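Local atomic coordinates of allantoin racemase (Pseudomonas fluorescens, PDB entry 5LFD), a protein that probably interconverts the D and L forms of 5-monosubstituted hydantoins, such as 5-isobutyl- and 5-benzylhydantoin, and is named for racemising allantoin. Residues A[174-179]-A[196-201]; A[95-100]-A[124-129]; A[2-7]-A[59-64]. All coordinates share one frame; numbering follows the deposited sequence.

In the fold
The fold has two four-stranded parallel sheets, each with strand order 2-1-3-4; interactions 3 and 1 each involve one of them, and interaction 2 joins two helices. Interaction 3, first along the chain, packs strand 2-7 of the first sheet against the end of helix 47-63. Interaction 2 follows, between helix 95-104, directly after outer strand 92-94 of that sheet, and helix 120-129. Interaction 1 comes last, between strands 175-178 and 198-199 of the second sheet. Helix 95-104 links the sheets: C177 SG and V199 CG1 rest on the carbonyl oxygen of A99, centres 13 Å apart. Both contacts touch a second subunit; interaction 3, about 26 Å from interaction 1 between centres, touches no other chain.

Interaction 1: A[174-179]-A[196-201]; sequences EVICLG and VPVVDG
I176 pairs with V198, and C177 with V199, in parallel register within a beta-alpha-beta crossover whose helix 187-194 carries the chain from strand 175-178 to 198-199. Backbone bonds grip I176 twice: its N donates to P197 O over 3.1 Å, and its O accepts V199 N at 2.7 Å with an N-H...O angle of 172°. A third rung joins L178 N to V199 O at 3.1 Å. On the face bearing I176 and V198, V196 CG2 crosses to I176 CG1 at 3.7 Å. L178 has CG anti to its carbonyl carbon (chi1 -59°) and spreads its methyls along the partner strand, CD2 meeting V198 CG1 at 3.9 Å and CD1 meeting D200 CB at 4.2 Å. An alanine in place of L178 is likely to open a gap beside V198 CG1 and D200 CB. On the C177 side, V175 CG2 touches V199 CG2 at 4.0 Å. Farther out, I190 of helix 187-194 packs on L178, while A99 and A103 of helix 95-104 lie on C177. D200 N-caps the next helix, OD1 taking V202 N and OD2 taking G185 N. Beside this cap, a water donates to L178 O at 2.9 Å and accepts weakly from G201 N.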
ATOM      1  N   GLU A 174     -11.653   5.959  17.094  1.00 10.98           N
ATOM      2  CA  GLU A 174     -12.457   7.109  17.574  1.00 10.55           C
ATOM      3  C   GLU A 174     -13.917   6.754  17.497  1.00 10.96           C
ATOM      4  O   GLU A 174     -14.763   7.508  17.974  1.00 10.33           O
ATOM      5  CB  GLU A 174     -12.170   8.379  16.728  1.00 10.16           C
ATOM      6  CG  GLU A 174     -10.707   8.726  16.864  1.00  9.28           C
ATOM      7  CD  GLU A 174     -10.311  10.006  16.199  1.00  9.38           C
ATOM      8  OE1 GLU A 174     -11.127  10.639  15.482  1.00  9.64           O
ATOM      9  OE2 GLU A 174      -9.171  10.349  16.395  1.00  8.88           O
ATOM     10  N   VAL A 175     -14.182   5.601  16.872  1.00 10.93           N
ATOM     11  CA  VAL A 175     -15.515   5.049  16.705  1.00 10.82           C
ATOM     12  C   VAL A 175     -15.480   3.531  16.729  1.00 11.11           C
ATOM     13  O   VAL A 175     -14.472   2.912  16.332  1.00 10.05           O
ATOM     14  CB  VAL A 175     -16.402   5.681  15.601  1.00 11.70           C
ATOM     15  CG1 VAL A 175     -15.674   6.582  14.629  1.00 12.77           C
ATOM     16  CG2 VAL A 175     -17.372   4.718  14.937  1.00 11.59           C
ATOM     17  N   ILE A 176     -16.559   2.946  17.296  1.00 10.59           N
ATOM     18  CA  ILE A 176     -16.670   1.520  17.487  1.00 10.04           C
ATOM     19  C   ILE A 176     -17.736   0.963  16.554  1.00 10.94           C
ATOM     20  O   ILE A 176     -18.853   1.536  16.475  1.00 10.74           O
ATOM     21  CB  ILE A 176     -16.976   1.136  18.956  1.00  9.97           C
ATOM     22  CG1 ILE A 176     -15.829   1.556  19.905  1.00  9.27           C
ATOM     23  CG2 ILE A 176     -17.211  -0.393  19.072  1.00  9.48           C
ATOM     24  CD1 ILE A 176     -14.499   0.845  19.624  1.00  8.71           C
ATOM     25  N   CYS A 177     -17.400  -0.130  15.846  1.00 10.82           N
ATOM     26  CA  CYS A 177     -18.372  -0.864  15.054  1.00 11.51           C
ATOM     27  C   CYS A 177     -18.659  -2.176  15.766  1.00 12.47           C
ATOM     28  O   CYS A 177     -17.749  -2.893  16.149  1.00 11.91           O
ATOM     29  CB  CYS A 177     -17.832  -1.178  13.667  1.00 11.60           C
ATOM     30  SG  CYS A 177     -17.717   0.265  12.605  1.00 12.04           S
ATOM     31  N   LEU A 178     -19.928  -2.458  16.010  1.00 13.48           N
ATOM     32  CA  LEU A 178     -20.286  -3.757  16.546  1.00 15.05           C
ATOM     33  C   LEU A 178     -20.004  -4.770  15.429  1.00 14.96           C
ATOM     34  O   LEU A 178     -20.315  -4.503  14.264  1.00 15.80           O
ATOM     35  CB  LEU A 178     -21.762  -3.746  16.924  1.00 15.60           C
ATOM     36  CG  LEU A 178     -22.201  -2.712  17.953  1.00 15.88           C
ATOM     37  CD1 LEU A 178     -23.705  -2.806  18.160  1.00 15.70           C
ATOM     38  CD2 LEU A 178     -21.439  -2.887  19.254  1.00 14.87           C
ATOM     39  N   GLY A 179     -19.383  -5.888  15.765  1.00 16.19           N
ATOM     40  CA  GLY A 179     -19.115  -6.914  14.765  1.00 18.29           C
ATOM     41  C   GLY A 179     -19.756  -8.299  14.831  1.00 21.62           C
ATOM     42  O   GLY A 179     -19.149  -9.220  14.266  1.00 22.02           O
ATOM     43  N   VAL A 196     -17.527   7.197  22.884  1.00 17.79           N
ATOM     44  CA  VAL A 196     -17.330   7.401  21.450  1.00 15.28           C
ATOM     45  C   VAL A 196     -18.565   6.938  20.710  1.00 14.99           C
ATOM     46  O   VAL A 196     -19.281   6.062  21.209  1.00 16.09           O
ATOM     47  CB  VAL A 196     -16.086   6.626  20.917  1.00 15.46           C
ATOM     48  CG1 VAL A 196     -14.820   7.051  21.655  1.00 15.47           C
ATOM     49  CG2 VAL A 196     -16.266   5.095  20.941  1.00 13.56           C
ATOM     50  N   PRO A 197     -18.836   7.499  19.512  1.00 13.55           N
ATOM     51  CA  PRO A 197     -19.978   6.960  18.747  1.00 12.57           C
ATOM     52  C   PRO A 197     -19.854   5.431  18.546  1.00 12.69           C
ATOM     53  O   PRO A 197     -18.737   4.894  18.340  1.00 13.36           O
ATOM     54  CB  PRO A 197     -19.916   7.687  17.399  1.00 11.54           C
ATOM     55  CG  PRO A 197     -18.938   8.760  17.535  1.00 12.83           C
ATOM     56  CD  PRO A 197     -18.143   8.585  18.807  1.00 12.91           C
ATOM     57  N   VAL A 198     -20.988   4.722  18.624  1.00 12.27           N
ATOM     58  CA  VAL A 198     -20.965   3.296  18.388  1.00 11.63           C
ATOM     59  C   VAL A 198     -21.889   2.992  17.237  1.00 11.57           C
ATOM     60  O   VAL A 198     -23.065   3.341  17.310  1.00 12.67           O
ATOM     61  CB  VAL A 198     -21.346   2.486  19.657  1.00 11.52           C
ATOM     62  CG1 VAL A 198     -21.292   1.006  19.361  1.00 10.85           C
ATOM     63  CG2 VAL A 198     -20.427   2.825  20.852  1.00 10.85           C
ATOM     64  N   VAL A 199     -21.389   2.341  16.179  1.00 11.24           N
ATOM     65  CA  VAL A 199     -22.213   2.113  14.964  1.00 11.64           C
ATOM     66  C   VAL A 199     -22.758   0.671  14.936  1.00 12.39           C
ATOM     67  O   VAL A 199     -22.012  -0.284  15.091  1.00 11.19           O
ATOM     68  CB  VAL A 199     -21.432   2.407  13.633  1.00 11.34           C
ATOM     69  CG1 VAL A 199     -22.302   2.019  12.428  1.00 11.03           C
ATOM     70  CG2 VAL A 199     -21.054   3.903  13.546  1.00 11.17           C
ATOM     71  N   ASP A 200     -24.060   0.524  14.701  1.00 13.97           N
ATOM     72  CA  ASP A 200     -24.697  -0.813  14.542  1.00 13.50           C
ATOM     73  C   ASP A 200     -24.882  -1.053  13.008  1.00 13.19           C
ATOM     74  O   ASP A 200     -25.688  -0.378  12.353  1.00 13.49           O
ATOM     75  CB  ASP A 200     -26.013  -0.815  15.326  1.00 14.24           C
ATOM     76  CG  ASP A 200     -26.725  -2.169  15.321  1.00 15.29           C
ATOM     77  OD1 ASP A 200     -26.272  -3.126  14.662  1.00 14.32           O
ATOM     78  OD2 ASP A 200     -27.782  -2.262  15.993  1.00 17.15           O
ATOM     79  N   GLY A 201     -24.098  -1.969  12.428  1.00 12.10           N
ATOM     80  CA  GLY A 201     -24.217  -2.233  10.996  1.00 12.23           C
ATOM     81  C   GLY A 201     -25.663  -2.610  10.553  1.00 11.64           C
ATOM     82  O   GLY A 201     -26.056  -2.298   9.428  1.00 10.33           O
TER
HETATM   83  O   HOH W   1     -22.744  -4.776  12.789  1.00 17.87           O

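Interaction 2: A[95-100]-A[124-129]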
ATOM      1  N   ILE A  95     -23.826  -5.760   6.233  1.00 10.00           N
ATOM      2  CA  ILE A  95     -23.773  -4.927   7.479  1.00 10.10           C
ATOM      3  C   ILE A  95     -22.335  -4.581   7.916  1.00 10.19           C
ATOM      4  O   ILE A  95     -22.105  -3.627   8.655  1.00 10.30           O
ATOM      5  CB  ILE A  95     -24.520  -5.526   8.688  1.00 10.29           C
ATOM      6  CG1 ILE A  95     -23.844  -6.845   9.133  1.00 10.14           C
ATOM      7  CG2 ILE A  95     -26.030  -5.585   8.394  1.00 10.37           C
ATOM      8  CD1 ILE A  95     -24.409  -7.433  10.409  1.00 11.90           C
ATOM      9  N   THR A  96     -21.411  -5.417   7.483  1.00 10.48           N
ATOM     10  CA  THR A  96     -19.952  -5.253   7.624  1.00 11.36           C
ATOM     11  C   THR A  96     -19.531  -3.948   7.006  1.00 11.25           C
ATOM     12  O   THR A  96     -18.956  -3.074   7.685  1.00 10.80           O
ATOM     13  CB  THR A  96     -19.175  -6.442   6.936  1.00 11.71           C
ATOM     14  OG1 THR A  96     -19.686  -7.725   7.397  1.00 10.99           O
ATOM     15  CG2 THR A  96     -17.700  -6.357   7.258  1.00 11.79           C
ATOM     16  N   GLU A  97     -19.822  -3.819   5.716  1.00 11.00           N
ATOM     17  CA  GLU A  97     -19.511  -2.599   4.970  1.00 11.05           C
ATOM     18  C   GLU A  97     -20.414  -1.428   5.345  1.00 10.29           C
ATOM     19  O   GLU A  97     -19.949  -0.307   5.401  1.00  9.25           O
ATOM     20  CB  GLU A  97     -19.575  -2.857   3.457  1.00 12.08           C
ATOM     21  CG  GLU A  97     -18.500  -3.830   3.073  1.00 15.52           C
ATOM     22  CD  GLU A  97     -18.855  -4.665   1.901  1.00 18.10           C
ATOM     23  OE1 GLU A  97     -18.295  -5.769   1.786  1.00 20.06           O
ATOM     24  OE2 GLU A  97     -19.668  -4.196   1.054  1.00 21.45           O
ATOM     25  N   ALA A  98     -21.675  -1.693   5.644  1.00  9.70           N
ATOM     26  CA  ALA A  98     -22.544  -0.638   6.174  1.00 10.71           C
ATOM     27  C   ALA A  98     -21.966   0.023   7.443  1.00 11.03           C
ATOM     28  O   ALA A  98     -21.925   1.251   7.507  1.00 11.11           O
ATOM     29  CB  ALA A  98     -23.969  -1.143   6.414  1.00 10.19           C
ATOM     30  N   ALA A  99     -21.474  -0.766   8.410  1.00 10.64           N
ATOM     31  CA  ALA A  99     -20.956  -0.225   9.683  1.00  9.88           C
ATOM     32  C   ALA A  99     -19.691   0.653   9.480  1.00  9.82           C
ATOM     33  O   ALA A  99     -19.583   1.785  10.047  1.00  8.38           O
ATOM     34  CB  ALA A  99     -20.618  -1.361  10.659  1.00  9.99           C
ATOM     35  N   ALA A 100     -18.752   0.103   8.694  1.00  8.93           N
ATOM     36  CA  ALA A 100     -17.429   0.692   8.548  1.00  8.47           C
ATOM     37  C   ALA A 100     -17.596   1.980   7.741  1.00  8.71           C
ATOM     38  O   ALA A 100     -17.045   3.036   8.051  1.00  8.32           O
ATOM     39  CB  ALA A 100     -16.512  -0.285   7.809  1.00  8.25           C
ATOM     40  N   GLU A 124     -11.321  -8.670   8.658  1.00 10.17           N
ATOM     41  CA  GLU A 124     -10.270  -7.829   8.049  1.00 10.55           C
ATOM     42  C   GLU A 124     -10.232  -8.019   6.580  1.00 11.06           C
ATOM     43  O   GLU A 124     -10.145  -7.038   5.828  1.00 11.12           O
ATOM     44  CB  GLU A 124      -8.858  -8.124   8.621  1.00 11.33           C
ATOM     45  CG  GLU A 124      -8.741  -7.999  10.141  1.00 11.42           C
ATOM     46  CD  GLU A 124      -7.409  -8.568  10.660  1.00 12.80           C
ATOM     47  OE1 GLU A 124      -6.938  -9.568  10.127  1.00 13.45           O
ATOM     48  OE2 GLU A 124      -6.824  -8.020  11.616  1.00 13.40           O
ATOM     49  N   ASP A 125     -10.276  -9.277   6.142  1.00 12.48           N
ATOM     50  CA  ASP A 125     -10.302  -9.548   4.693  1.00 13.25           C
ATOM     51  C   ASP A 125     -11.531  -8.968   3.983  1.00 12.61           C
ATOM     52  O   ASP A 125     -11.396  -8.411   2.887  1.00 12.44           O
ATOM     53  CB  ASP A 125     -10.034 -11.045   4.362  1.00 14.41           C
ATOM     54  CG  ASP A 125      -8.601 -11.493   4.702  1.00 16.15           C
ATOM     55  OD1 ASP A 125      -8.346 -12.713   4.924  1.00 18.59           O
ATOM     56  OD2 ASP A 125      -7.707 -10.634   4.814  1.00 18.45           O
ATOM     57  N   ARG A 126     -12.723  -9.012   4.603  1.00 12.80           N
ATOM     58  CA  ARG A 126     -13.890  -8.434   3.916  1.00 13.38           C
ATOM     59  C   ARG A 126     -13.670  -6.893   3.747  1.00 12.13           C
ATOM     60  O   ARG A 126     -13.876  -6.318   2.675  1.00 11.38           O
ATOM     61  CB  ARG A 126     -15.227  -8.774   4.608  1.00 15.05           C
ATOM     62  CG  ARG A 126     -15.616 -10.256   4.650  1.00 16.20           C
ATOM     63  CD  ARG A 126     -15.614 -10.888   3.257  1.00 17.29           C
ATOM     64  NE  ARG A 126     -16.587 -10.244   2.388  1.00 20.39           N
ATOM     65  CZ  ARG A 126     -16.692 -10.515   1.088  1.00 24.76           C
ATOM     66  NH1 ARG A 126     -15.882 -11.420   0.542  1.00 29.15           N
ATOM     67  NH2 ARG A 126     -17.619  -9.932   0.350  1.00 26.09           N
ATOM     68  N   LEU A 127     -13.159  -6.272   4.798  1.00 11.46           N
ATOM     69  CA  LEU A 127     -12.987  -4.823   4.838  1.00 11.98           C
ATOM     70  C   LEU A 127     -11.986  -4.392   3.759  1.00 12.14           C
ATOM     71  O   LEU A 127     -12.189  -3.344   3.089  1.00 13.09           O
ATOM     72  CB  LEU A 127     -12.539  -4.360   6.229  1.00 10.48           C
ATOM     73  CG  LEU A 127     -13.723  -4.403   7.189  1.00 11.03           C
ATOM     74  CD1 LEU A 127     -13.290  -4.097   8.622  1.00 10.37           C
ATOM     75  CD2 LEU A 127     -14.831  -3.499   6.674  1.00 10.56           C
ATOM     76  N   LYS A 128     -10.925  -5.195   3.637  1.00 12.17           N
ATOM     77  CA  LYS A 128      -9.840  -4.980   2.673  1.00 13.23           C
ATOM     78  C   LYS A 128     -10.350  -5.071   1.275  1.00 13.36           C
ATOM     79  O   LYS A 128     -10.075  -4.175   0.481  1.00 13.56           O
ATOM     80  CB  LYS A 128      -8.723  -5.989   2.890  1.00 12.78           C
ATOM     81  CG  LYS A 128      -7.955  -5.724   4.167  1.00 13.24           C
ATOM     82  CD  LYS A 128      -6.848  -6.759   4.450  1.00 13.27           C
ATOM     83  CE  LYS A 128      -6.024  -6.274   5.634  1.00 14.05           C
ATOM     84  NZ  LYS A 128      -4.866  -7.105   6.050  1.00 15.85           N
ATOM     85  N   LEU A 129     -11.130  -6.111   0.978  1.00 13.67           N
ATOM     86  CA  LEU A 129     -11.755  -6.261  -0.360  1.00 15.54           C
ATOM     87  C   LEU A 129     -12.648  -5.101  -0.728  1.00 15.07           C
ATOM     88  O   LEU A 129     -12.836  -4.820  -1.899  1.00 14.71           O
ATOM     89  CB  LEU A 129     -12.681  -7.497  -0.445  1.00 16.59           C
ATOM     90  CG  LEU A 129     -12.041  -8.848  -0.772  1.00 19.43           C
ATOM     91  CD1 LEU A 129     -13.025  -9.962  -0.368  1.00 20.92           C
ATOM     92  CD2 LEU A 129     -11.718  -8.896  -2.267  1.00 19.47           C
TER
HETATM   93  O   HOH W   2     -18.632  -8.291   3.348  1.00 26.58           O
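L127 reaches from helix 120-129 to two small side chains of helix 95-104, and this supplies the apolar part of the contact. One branch does the touching: CD2 sits 3.8 Å from A100 CB and 4.1 Å from T96 CG2. A100 and T96 are one helical turn apart, so the leucine methyl meets both along the same ridge. T96 offers its methyl because CG2 is anti to the backbone N while OG1 stands beside that N (chi1 -52°); the same CG2 lies 4.4 Å from R126 CB. Y110 of strand 110-114 packs on both A100 and L127.

The polar part is indirect. E97 OE1 and R126 NH2 are 4.5 Å apart, beyond a salt bridge, although their opposite charges probably still attract. A water spans the gap: it lies in the guanidinium plane at its edge, accepts from R126 NE at 3.0 Å and is placed to donate to E97 OE1 at 3.0 Å. Each charge has a closer mate elsewhere, E97 OE2 in a salt bridge with R81 and R126 NH2 in one with E82. These outer partners probably help hold the two side chains that the water joins. T96 turns its hydroxyl to the loop after strand 70-74, where OG1 bonds to G77 N, and its backbone N is held by D94 OD1. Other subunits pack on this polar side too, F105 of the second subunit on E97 and Y51 of the third on R126.

The short helical segments run with axes 10.1 Å apart at their closest and cross at -70°. Such a steep crossing limits the meeting to a few residues, a helix-helix contact within the alpha/beta fold of the Asp/Glu/hydantoin racemase family, with strand 110-114 following one helix and preceding the other.

Interaction 3: A[2-7]-A[59-64]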
ATOM      1  N   ARG A   2     -39.926  -2.343   0.284  1.00 14.64           N
ATOM      2  CA  ARG A   2     -39.652  -3.590   0.965  1.00 14.25           C
ATOM      3  C   ARG A   2     -38.137  -3.948   0.918  1.00 12.88           C
ATOM      4  O   ARG A   2     -37.570  -4.069  -0.151  1.00 11.71           O
ATOM      5  CB  ARG A   2     -40.464  -4.740   0.334  1.00 15.61           C
ATOM      6  CG  ARG A   2     -40.443  -5.984   1.171  1.00 16.68           C
ATOM      7  CD  ARG A   2     -41.308  -7.069   0.588  1.00 19.97           C
ATOM      8  NE  ARG A   2     -42.676  -6.941   1.126  1.00 22.56           N
ATOM      9  CZ  ARG A   2     -43.758  -6.949   0.365  1.00 23.06           C
ATOM     10  NH1 ARG A   2     -43.636  -7.104  -0.946  1.00 24.93           N
ATOM     11  NH2 ARG A   2     -44.941  -6.816   0.912  1.00 24.26           N
ATOM     12  N   ILE A   3     -37.565  -4.190   2.088  1.00 11.39           N
ATOM     13  CA  ILE A   3     -36.176  -4.570   2.216  1.00 12.05           C
ATOM     14  C   ILE A   3     -36.045  -5.949   2.873  1.00 11.88           C
ATOM     15  O   ILE A   3     -36.505  -6.163   4.026  1.00 11.66           O
ATOM     16  CB  ILE A   3     -35.431  -3.523   3.111  1.00 12.08           C
ATOM     17  CG1 ILE A   3     -35.546  -2.082   2.521  1.00 12.13           C
ATOM     18  CG2 ILE A   3     -34.002  -3.980   3.373  1.00 11.39           C
ATOM     19  CD1 ILE A   3     -35.119  -1.009   3.546  1.00 13.70           C
ATOM     20  N   LEU A   4     -35.418  -6.895   2.163  1.00 12.66           N
ATOM     21  CA  LEU A   4     -35.119  -8.179   2.778  1.00 13.15           C
ATOM     22  C   LEU A   4     -33.912  -8.052   3.706  1.00 13.26           C
ATOM     23  O   LEU A   4     -32.845  -7.597   3.280  1.00 14.93           O
ATOM     24  CB  LEU A   4     -34.879  -9.270   1.717  1.00 13.20           C
ATOM     25  CG  LEU A   4     -35.940  -9.446   0.613  1.00 13.69           C
ATOM     26  CD1 LEU A   4     -35.541 -10.567  -0.354  1.00 12.44           C
ATOM     27  CD2 LEU A   4     -37.401  -9.575   1.136  1.00 13.61           C
ATOM     28  N   VAL A   5     -34.096  -8.415   4.972  1.00 13.08           N
ATOM     29  CA  VAL A   5     -33.008  -8.540   5.961  1.00 13.10           C
ATOM     30  C   VAL A   5     -32.687 -10.006   6.299  1.00 15.01           C
ATOM     31  O   VAL A   5     -33.430 -10.684   7.052  1.00 14.71           O
ATOM     32  CB  VAL A   5     -33.313  -7.776   7.267  1.00 12.50           C
ATOM     33  CG1 VAL A   5     -32.146  -7.831   8.219  1.00 11.70           C
ATOM     34  CG2 VAL A   5     -33.631  -6.326   6.942  1.00 12.08           C
ATOM     35  N   VAL A   6     -31.549 -10.493   5.771  1.00 14.08           N
ATOM     36  CA  VAL A   6     -31.281 -11.913   5.802  1.00 14.10           C
ATOM     37  C   VAL A   6     -30.191 -12.258   6.802  1.00 13.85           C
ATOM     38  O   VAL A   6     -29.050 -11.720   6.760  1.00 14.74           O
ATOM     39  CB  VAL A   6     -30.916 -12.425   4.385  1.00 13.67           C
ATOM     40  CG1 VAL A   6     -30.960 -13.937   4.381  1.00 14.39           C
ATOM     41  CG2 VAL A   6     -31.863 -11.869   3.351  1.00 12.84           C
ATOM     42  N   ASN A   7     -30.545 -13.123   7.725  1.00 13.38           N
ATOM     43  CA  ASN A   7     -29.613 -13.638   8.704  1.00 13.10           C
ATOM     44  C   ASN A   7     -28.641 -14.526   7.921  1.00 13.19           C
ATOM     45  O   ASN A   7     -29.034 -15.170   6.928  1.00 14.36           O
ATOM     46  CB  ASN A   7     -30.369 -14.480   9.783  1.00 12.89           C
ATOM     47  CG  ASN A   7     -29.510 -14.812  11.017  1.00 14.04           C
ATOM     48  OD1 ASN A   7     -28.269 -14.564  11.067  1.00 13.12           O
ATOM     49  ND2 ASN A   7     -30.160 -15.400  12.036  1.00 14.83           N
ATOM     50  N   ASP A  59     -29.688 -18.641  -1.770  1.00 17.55           N
ATOM     51  CA  ASP A  59     -30.776 -19.578  -2.000  1.00 17.81           C
ATOM     52  C   ASP A  59     -32.034 -18.971  -1.336  1.00 18.91           C
ATOM     53  O   ASP A  59     -33.058 -18.804  -1.991  1.00 21.61           O
ATOM     54  CB  ASP A  59     -30.382 -20.964  -1.451  1.00 16.79           C
ATOM     55  CG  ASP A  59     -31.576 -21.932  -1.327  1.00 18.20           C
ATOM     56  OD1 ASP A  59     -32.017 -22.338  -0.199  1.00 17.02           O
ATOM     57  OD2 ASP A  59     -32.090 -22.261  -2.393  1.00 18.87           O
ATOM     58  N   ARG A  60     -31.951 -18.600  -0.064  1.00 18.53           N
ATOM     59  CA  ARG A  60     -33.093 -18.051   0.635  1.00 19.93           C
ATOM     60  C   ARG A  60     -33.704 -16.845  -0.122  1.00 19.92           C
ATOM     61  O   ARG A  60     -34.911 -16.714  -0.203  1.00 20.91           O
ATOM     62  CB  ARG A  60     -32.695 -17.711   2.094  1.00 19.98           C
ATOM     63  CG  ARG A  60     -33.837 -17.357   3.046  1.00 20.04           C
ATOM     64  CD  ARG A  60     -34.905 -18.461   3.144  1.00 20.96           C
ATOM     65  NE  ARG A  60     -36.159 -18.013   3.787  1.00 19.28           N
ATOM     66  CZ  ARG A  60     -37.205 -17.536   3.104  1.00 21.48           C
ATOM     67  NH1 ARG A  60     -37.150 -17.398   1.773  1.00 18.95           N
ATOM     68  NH2 ARG A  60     -38.315 -17.183   3.757  1.00 23.67           N
ATOM     69  N   VAL A  61     -32.863 -16.007  -0.738  1.00 19.47           N
ATOM     70  CA  VAL A  61     -33.330 -14.774  -1.340  1.00 18.38           C
ATOM     71  C   VAL A  61     -33.992 -15.127  -2.642  1.00 20.01           C
ATOM     72  O   VAL A  61     -34.989 -14.486  -3.005  1.00 21.08           O
ATOM     73  CB  VAL A  61     -32.171 -13.747  -1.566  1.00 18.09           C
ATOM     74  CG1 VAL A  61     -32.499 -12.723  -2.634  1.00 15.35           C
ATOM     75  CG2 VAL A  61     -31.750 -13.085  -0.238  1.00 16.46           C
ATOM     76  N   MET A  62     -33.437 -16.112  -3.360  1.00 19.14           N
ATOM     77  CA  MET A  62     -33.927 -16.472  -4.668  1.00 20.49           C
ATOM     78  C   MET A  62     -35.234 -17.248  -4.538  1.00 22.37           C
ATOM     79  O   MET A  62     -35.962 -17.383  -5.495  1.00 22.29           O
ATOM     80  CB  MET A  62     -32.889 -17.283  -5.441  1.00 21.27           C
ATOM     81  CG  MET A  62     -31.692 -16.456  -5.927  1.00 24.10           C
ATOM     82  SD  MET A  62     -32.100 -15.006  -6.960  1.00 29.66           S
ATOM     83  CE  MET A  62     -31.989 -13.680  -5.797  1.00 27.75           C
ATOM     84  N   ALA A  63     -35.509 -17.772  -3.344  1.00 25.44           N
ATOM     85  CA  ALA A  63     -36.737 -18.510  -3.072  1.00 27.25           C
ATOM     86  C   ALA A  63     -37.888 -17.559  -2.740  1.00 27.80           C
ATOM     87  O   ALA A  63     -39.045 -17.939  -2.828  1.00 30.67           O
ATOM     88  CB  ALA A  63     -36.528 -19.521  -1.939  1.00 25.00           C
ATOM     89  N   TYR A  64     -37.579 -16.327  -2.363  1.00 26.97           N
ATOM     90  CA  TYR A  64     -38.611 -15.351  -2.002  1.00 29.49           C
ATOM     91  C   TYR A  64     -39.320 -14.891  -3.293  1.00 32.31           C
ATOM     92  O   TYR A  64     -38.674 -14.541  -4.266  1.00 34.25           O
ATOM     93  CB  TYR A  64     -37.971 -14.193  -1.206  1.00 27.51           C
ATOM     94  CG  TYR A  64     -38.936 -13.206  -0.569  1.00 25.45           C
ATOM     95  CD1 TYR A  64     -39.435 -13.406   0.732  1.00 25.47           C
ATOM     96  CD2 TYR A  64     -39.327 -12.076  -1.263  1.00 23.05           C
ATOM     97  CE1 TYR A  64     -40.337 -12.499   1.314  1.00 24.54           C
ATOM     98  CE2 TYR A  64     -40.197 -11.159  -0.709  1.00 24.20           C
ATOM     99  CZ  TYR A  64     -40.712 -11.361   0.563  1.00 25.72           C
ATOM    100  OH  TYR A  64     -41.594 -10.422   1.033  1.00 23.54           O
TER
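The guanidinium of R2, whose CD touches Y64 OH at 3.4 Å, is gripped from beyond this contact: NH2 forms a salt bridge with E31, and NH1 bonds to P67 O. R2 NE, hydrogen-bonded elsewhere, lies 3.6 Å from Y64 OH but makes no hydrogen bond to it; the guanidinium and ring planes are 59° apart. Two residues on along strand 2-7, L4 supplies a CH-pi contact. Its CD2 stands over one face of the Y64 ring, 3.8 Å from the centroid and 15° off the normal, nearest CE2 at 3.7 Å. Y64, with CG anti to the backbone N (chi1 -171°), sends its ring obliquely back toward the start of the strand, which brings OH to R2. L4 CD1 approaches V61 CG1 at 4.4 Å, and V6 CG2 meets V61 CG2 at 3.8 Å. R2, L4 and V6 thus present one face of an inner strand to the end of helix 47-63 and Y64 beyond it, an alpha/beta helix-on-sheet contact; V33 of strand 31-35 packs on Y64 and V71 of strand 70-74 on V6. Contact across the two segments is therefore largely apolar, with no hydrogen bond, and the arginine's charge is answered by E31.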